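Local atomic coordinates of malate dehydrogenase (Picrophilus torridus, PDB entry 4BGV), a protein that probably catalyses the reversible NAD-dependent oxidation of malate to oxaloacetate. Residues A12-T26 with A230-E243. Residues are numbered along the deposited sequence; the frame is centred on the assembly and turned at random.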
loop_
_atom_site.group_PDB
_atom_site.type_symbol
_atom_site.label_atom_id
_atom_site.label_comp_id
_atom_site.label_asym_id
_atom_site.label_seq_id
_atom_site.Cartn_x
_atom_site.Cartn_y
_atom_site.Cartn_z
ATOM N N ALA A 12 7.026 -7.588 -22.742
ATOM C CA ALA A 12 6.392 -6.490 -22.002
ATOM C C ALA A 12 5.285 -6.978 -21.066
ATOM O O ALA A 12 5.214 -6.571 -19.918
ATOM C CB ALA A 12 5.832 -5.434 -22.981
ATOM N N VAL A 13 4.411 -7.845 -21.554
ATOM C CA VAL A 13 3.305 -8.270 -20.691
ATOM C C VAL A 13 3.794 -9.130 -19.530
ATOM O O VAL A 13 3.466 -8.865 -18.383
ATOM C CB VAL A 13 2.166 -8.971 -21.482
ATOM C CG1 VAL A 13 1.108 -9.539 -20.522
ATOM C CG2 VAL A 13 1.512 -7.969 -22.424
ATOM N N GLY A 14 4.593 -10.152 -19.821
ATOM C CA GLY A 14 5.040 -11.059 -18.771
ATOM C C GLY A 14 5.870 -10.351 -17.715
ATOM O O GLY A 14 5.684 -10.559 -16.501
ATOM N N ALA A 15 6.767 -9.475 -18.153
ATOM C CA ALA A 15 7.606 -8.783 -17.173
ATOM C C ALA A 15 6.800 -7.771 -16.343
ATOM O O ALA A 15 7.064 -7.589 -15.157
ATOM C CB ALA A 15 8.810 -8.134 -17.836
ATOM N N THR A 16 5.796 -7.148 -16.953
ATOM C CA THR A 16 4.929 -6.233 -16.211
ATOM C C THR A 16 4.169 -7.016 -15.149
ATOM O O THR A 16 4.024 -6.564 -14.016
ATOM C CB THR A 16 3.944 -5.516 -17.154
ATOM O OG1 THR A 16 4.703 -4.753 -18.095
ATOM C CG2 THR A 16 3.017 -4.549 -16.393
ATOM N N VAL A 17 3.684 -8.199 -15.524
ATOM C CA VAL A 17 3.015 -9.060 -14.564
ATOM C C VAL A 17 3.961 -9.335 -13.398
ATOM O O VAL A 17 3.567 -9.217 -12.241
ATOM C CB VAL A 17 2.564 -10.387 -15.196
ATOM C CG1 VAL A 17 2.103 -11.369 -14.113
ATOM C CG2 VAL A 17 1.428 -10.139 -16.190
ATOM N N ALA A 18 5.200 -9.701 -13.710
ATOM C CA ALA A 18 6.179 -10.023 -12.669
ATOM C C ALA A 18 6.426 -8.823 -11.749
ATOM O O ALA A 18 6.432 -8.953 -10.514
ATOM C CB ALA A 18 7.491 -10.517 -13.291
ATOM N N GLN A 19 6.610 -7.643 -12.343
ATOM C CA GLN A 19 6.861 -6.448 -11.530
ATOM C C GLN A 19 5.627 -6.109 -10.691
ATOM O O GLN A 19 5.743 -5.659 -9.547
ATOM C CB GLN A 19 7.263 -5.260 -12.402
ATOM C CG GLN A 19 7.455 -3.939 -11.626
ATOM C CD GLN A 19 8.661 -3.969 -10.672
ATOM O OE1 GLN A 19 9.764 -3.535 -11.030
ATOM N NE2 GLN A 19 8.447 -4.453 -9.451
ATOM N N THR A 20 4.449 -6.338 -11.261
ATOM C CA THR A 20 3.190 -6.075 -10.560
ATOM C C THR A 20 2.992 -7.015 -9.364
ATOM O O THR A 20 2.630 -6.575 -8.252
ATOM C CB THR A 20 1.991 -6.193 -11.534
ATOM O OG1 THR A 20 2.164 -5.235 -12.577
ATOM C CG2 THR A 20 0.674 -5.906 -10.815
ATOM N N LEU A 21 3.220 -8.309 -9.591
ATOM C CA LEU A 21 3.152 -9.296 -8.508
ATOM C C LEU A 21 4.131 -8.963 -7.396
ATOM O O LEU A 21 3.816 -9.153 -6.221
ATOM C CB LEU A 21 3.451 -10.703 -9.030
ATOM C CG LEU A 21 2.382 -11.218 -10.021
ATOM C CD1 LEU A 21 2.808 -12.555 -10.601
ATOM C CD2 LEU A 21 1.006 -11.330 -9.342
ATOM N N ALA A 22 5.315 -8.466 -7.759
ATOM C CA ALA A 22 6.323 -8.120 -6.739
ATOM C C ALA A 22 5.859 -6.939 -5.900
ATOM O O ALA A 22 5.904 -6.989 -4.666
ATOM C CB ALA A 22 7.678 -7.824 -7.384
ATOM N N ILE A 23 5.410 -5.875 -6.567
ATOM C CA ILE A 23 4.862 -4.709 -5.862
ATOM C C ILE A 23 3.722 -5.083 -4.903
ATOM O O ILE A 23 3.655 -4.585 -3.783
ATOM C CB ILE A 23 4.395 -3.636 -6.877
ATOM C CG1 ILE A 23 5.626 -3.073 -7.604
ATOM C CG2 ILE A 23 3.572 -2.535 -6.195
ATOM C CD1 ILE A 23 5.317 -2.379 -8.924
ATOM N N ARG A 24 2.819 -5.945 -5.357
ATOM C CA ARG A 24 1.684 -6.363 -4.544
ATOM C C ARG A 24 2.053 -7.523 -3.622
ATOM O O ARG A 24 1.202 -8.055 -2.901
ATOM C CB ARG A 24 0.494 -6.714 -5.444
ATOM C CG ARG A 24 0.020 -5.486 -6.235
ATOM C CD ARG A 24 -1.047 -5.837 -7.263
ATOM N NE ARG A 24 -2.357 -6.169 -6.696
ATOM C CZ ARG A 24 -3.281 -5.257 -6.392
ATOM N NH1 ARG A 24 -2.996 -3.965 -6.537
ATOM N NH2 ARG A 24 -4.477 -5.619 -5.910
ATOM N N GLN A 25 3.329 -7.890 -3.643
ATOM C CA GLN A 25 3.880 -8.902 -2.727
ATOM C C GLN A 25 3.135 -10.236 -2.773
ATOM O O GLN A 25 2.914 -10.899 -1.743
ATOM C CB GLN A 25 3.976 -8.324 -1.306
ATOM C CG GLN A 25 4.849 -7.075 -1.288
ATOM C CD GLN A 25 5.108 -6.484 0.095
ATOM O OE1 GLN A 25 4.740 -7.053 1.118
ATOM N NE2 GLN A 25 5.760 -5.325 0.118
ATOM N N THR A 26 2.781 -10.646 -3.987
ATOM C CA THR A 26 1.927 -11.815 -4.163
ATOM C C THR A 26 2.633 -13.113 -3.786
ATOM O O THR A 26 2.025 -14.000 -3.185
ATOM C CB THR A 26 1.360 -11.875 -5.588
ATOM O OG1 THR A 26 0.745 -10.613 -5.881
ATOM C CG2 THR A 26 0.309 -12.993 -5.729
ATOM N N ALA A 230 -0.600 -3.197 -25.759
ATOM C CA ALA A 230 -0.746 -2.764 -24.362
ATOM C C ALA A 230 -0.066 -3.734 -23.398
ATOM O O ALA A 230 -0.035 -4.947 -23.647
ATOM C CB ALA A 230 -2.230 -2.633 -24.007
ATOM N N PHE A 231 0.463 -3.207 -22.294
ATOM C CA PHE A 231 1.045 -4.057 -21.266
ATOM C C PHE A 231 0.801 -3.600 -19.822
ATOM O O PHE A 231 0.698 -4.433 -18.935
ATOM C CB PHE A 231 2.541 -4.340 -21.512
ATOM C CG PHE A 231 3.388 -3.113 -21.639
ATOM C CD1 PHE A 231 3.452 -2.417 -22.848
ATOM C CD2 PHE A 231 4.158 -2.671 -20.562
ATOM C CE1 PHE A 231 4.266 -1.288 -22.975
ATOM C CE2 PHE A 231 4.972 -1.544 -20.682
ATOM C CZ PHE A 231 5.026 -0.847 -21.884
ATOM N N TYR A 232 0.700 -2.297 -19.586
ATOM C CA TYR A 232 0.457 -1.829 -18.220
ATOM C C TYR A 232 -0.913 -2.230 -17.686
ATOM O O TYR A 232 -1.015 -2.834 -16.609
ATOM C CB TYR A 232 0.637 -0.310 -18.099
ATOM C CG TYR A 232 2.084 0.122 -18.177
ATOM C CD1 TYR A 232 3.001 -0.289 -17.196
ATOM C CD2 TYR A 232 2.540 0.926 -19.222
ATOM C CE1 TYR A 232 4.329 0.101 -17.249
ATOM C CE2 TYR A 232 3.883 1.331 -19.283
ATOM C CZ TYR A 232 4.763 0.910 -18.299
ATOM O OH TYR A 232 6.091 1.276 -18.352
ATOM N N ALA A 233 -1.968 -1.870 -18.407
ATOM C CA ALA A 233 -3.314 -2.245 -17.964
ATOM C C ALA A 233 -3.533 -3.772 -17.982
ATOM O O ALA A 233 -4.065 -4.327 -17.013
ATOM C CB ALA A 233 -4.397 -1.501 -18.755
ATOM N N PRO A 234 -3.095 -4.462 -19.062
ATOM C CA PRO A 234 -3.127 -5.927 -18.991
ATOM C C PRO A 234 -2.361 -6.468 -17.778
ATOM O O PRO A 234 -2.869 -7.354 -17.108
ATOM C CB PRO A 234 -2.423 -6.346 -20.283
ATOM C CG PRO A 234 -2.757 -5.230 -21.252
ATOM C CD PRO A 234 -2.676 -3.992 -20.401
ATOM N N GLY A 235 -1.193 -5.918 -17.472
ATOM C CA GLY A 235 -0.409 -6.424 -16.350
ATOM C C GLY A 235 -1.155 -6.455 -15.017
ATOM O O GLY A 235 -1.151 -7.466 -14.310
ATOM N N ILE A 236 -1.803 -5.351 -14.663
ATOM C CA ILE A 236 -2.564 -5.323 -13.415
ATOM C C ILE A 236 -3.861 -6.142 -13.535
ATOM O O ILE A 236 -4.281 -6.771 -12.574
ATOM C CB ILE A 236 -2.799 -3.869 -12.878
ATOM C CG1 ILE A 236 -3.537 -3.887 -11.527
ATOM C CG2 ILE A 236 -3.535 -2.972 -13.910
ATOM C CD1 ILE A 236 -2.753 -4.542 -10.408
ATOM N N SER A 237 -4.467 -6.174 -14.720
ATOM C CA SER A 237 -5.686 -6.975 -14.923
ATOM C C SER A 237 -5.416 -8.467 -14.690
ATOM O O SER A 237 -6.248 -9.190 -14.143
ATOM C CB SER A 237 -6.251 -6.760 -16.336
ATOM O OG SER A 237 -6.606 -5.401 -16.525
ATOM N N ILE A 238 -4.229 -8.901 -15.089
ATOM C CA ILE A 238 -3.796 -10.277 -14.898
ATOM C C ILE A 238 -3.447 -10.522 -13.431
ATOM O O ILE A 238 -3.858 -11.534 -12.840
ATOM C CB ILE A 238 -2.566 -10.557 -15.771
ATOM C CG1 ILE A 238 -2.947 -10.494 -17.258
ATOM C CG2 ILE A 238 -1.926 -11.898 -15.402
ATOM C CD1 ILE A 238 -1.719 -10.253 -18.151
ATOM N N ALA A 239 -2.699 -9.595 -12.837
ATOM C CA ALA A 239 -2.290 -9.752 -11.435
ATOM C C ALA A 239 -3.481 -9.857 -10.477
ATOM O O ALA A 239 -3.427 -10.618 -9.513
ATOM C CB ALA A 239 -1.357 -8.623 -11.013
ATOM N N VAL A 240 -4.561 -9.110 -10.720
ATOM C CA VAL A 240 -5.705 -9.228 -9.802
ATOM C C VAL A 240 -6.316 -10.632 -9.865
ATOM O O VAL A 240 -6.821 -11.137 -8.867
ATOM C CB VAL A 240 -6.780 -8.120 -9.993
ATOM C CG1 VAL A 240 -6.188 -6.743 -9.677
ATOM C CG2 VAL A 240 -7.385 -8.165 -11.385
ATOM N N MET A 241 -6.265 -11.264 -11.035
ATOM C CA MET A 241 -6.711 -12.658 -11.167
ATOM C C MET A 241 -5.766 -13.606 -10.425
ATOM O O MET A 241 -6.212 -14.471 -9.672
ATOM C CB MET A 241 -6.774 -13.081 -12.633
ATOM C CG MET A 241 -7.889 -12.407 -13.423
ATOM S SD MET A 241 -7.670 -12.549 -15.217
ATOM C CE MET A 241 -7.886 -14.315 -15.492
ATOM N N VAL A 242 -4.462 -13.436 -10.640
ATOM C CA VAL A 242 -3.477 -14.313 -10.007
ATOM C C VAL A 242 -3.542 -14.229 -8.470
ATOM O O VAL A 242 -3.535 -15.255 -7.766
ATOM C CB VAL A 242 -2.047 -13.958 -10.467
ATOM C CG1 VAL A 242 -1.003 -14.787 -9.692
ATOM C CG2 VAL A 242 -1.908 -14.152 -11.992
ATOM N N GLU A 243 -3.619 -13.012 -7.943
ATOM C CA GLU A 243 -3.613 -12.858 -6.486
ATOM C C GLU A 243 -4.912 -13.402 -5.869
ATOM O O GLU A 243 -4.921 -13.839 -4.711
ATOM C CB GLU A 243 -3.361 -11.390 -6.084
ATOM C CG GLU A 243 -4.562 -10.496 -6.275
ATOM C CD GLU A 243 -4.262 -9.030 -6.008
ATOM O OE1 GLU A 243 -3.077 -8.672 -5.829
ATOM O OE2 GLU A 243 -5.222 -8.242 -5.976
HETATM O O HOH W 1 -1.038 -9.835 -3.934
HETATM O O HOH W 2 -1.043 -9.299 -7.584
#
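Thr20 and Ala239 meet where the first helix of the Rossmann fold, 12-23, crosses helix 232-246 of the C-terminal domain. The axes of 12-23 and 232-243 come within 8.3 Å, with a signed crossing angle of -54°, and the packing is tightest at the middle: Thr20 CG2 lies 3.4 Å from Ala239 CB, closer than usual van der Waals contact. One turn earlier, Thr16 CG2 sits 3.9 Å from Gly235 CA, in the place a beta carbon would need, so the glycine lets the backbones close in. Thr16 keeps CG2 anti to its own N while OG1, beside that N (chi1 -61°), donates to Ala12 O, which also accepts Thr16 N from the opposite face of the carbonyl plane; the methyl is thus held toward Gly235. Along one flank, the Ile238 side chain crosses those of Val13 and Val17 at about a right angle, its CD1 3.7 Å from Val17 CG2 and also against Val13 CG1; Ile238 also touches Val123, a probable NAD-binding residue.

The Ala12 end is more open. Ala12 CB lies over one face of the Phe231 ring, 4.0 Å from its centroid, a CH-pi contact, whereas Thr16 OG1 lies at the ring edge. Ala12 and Val13, in the helix's first turn, are probably part of the glycine-rich NAD-binding segment, and Asp45 of a neighbouring subunit takes the backbone N-H groups of Phe231, Tyr232 and Ala233.

At the other end the contact turns polar. Arg24, its chain bent at the third torsion, grips Glu243 side-on, guanidinium and carboxylate nearly coplanar: NE reaches OE1 at 2.7 Å, and NH2 meets the syn lone pair of OE2 (N-H...O 164°). A leucine here would probably cost the carboxylate both bonds and leave it freer to turn, though OE2 also has a salt bridge to Arg249. One water links Arg24 O, Thr26 OG1 and Glu243 OE1; a second bonds Thr26 OG1 and Glu243 OE1.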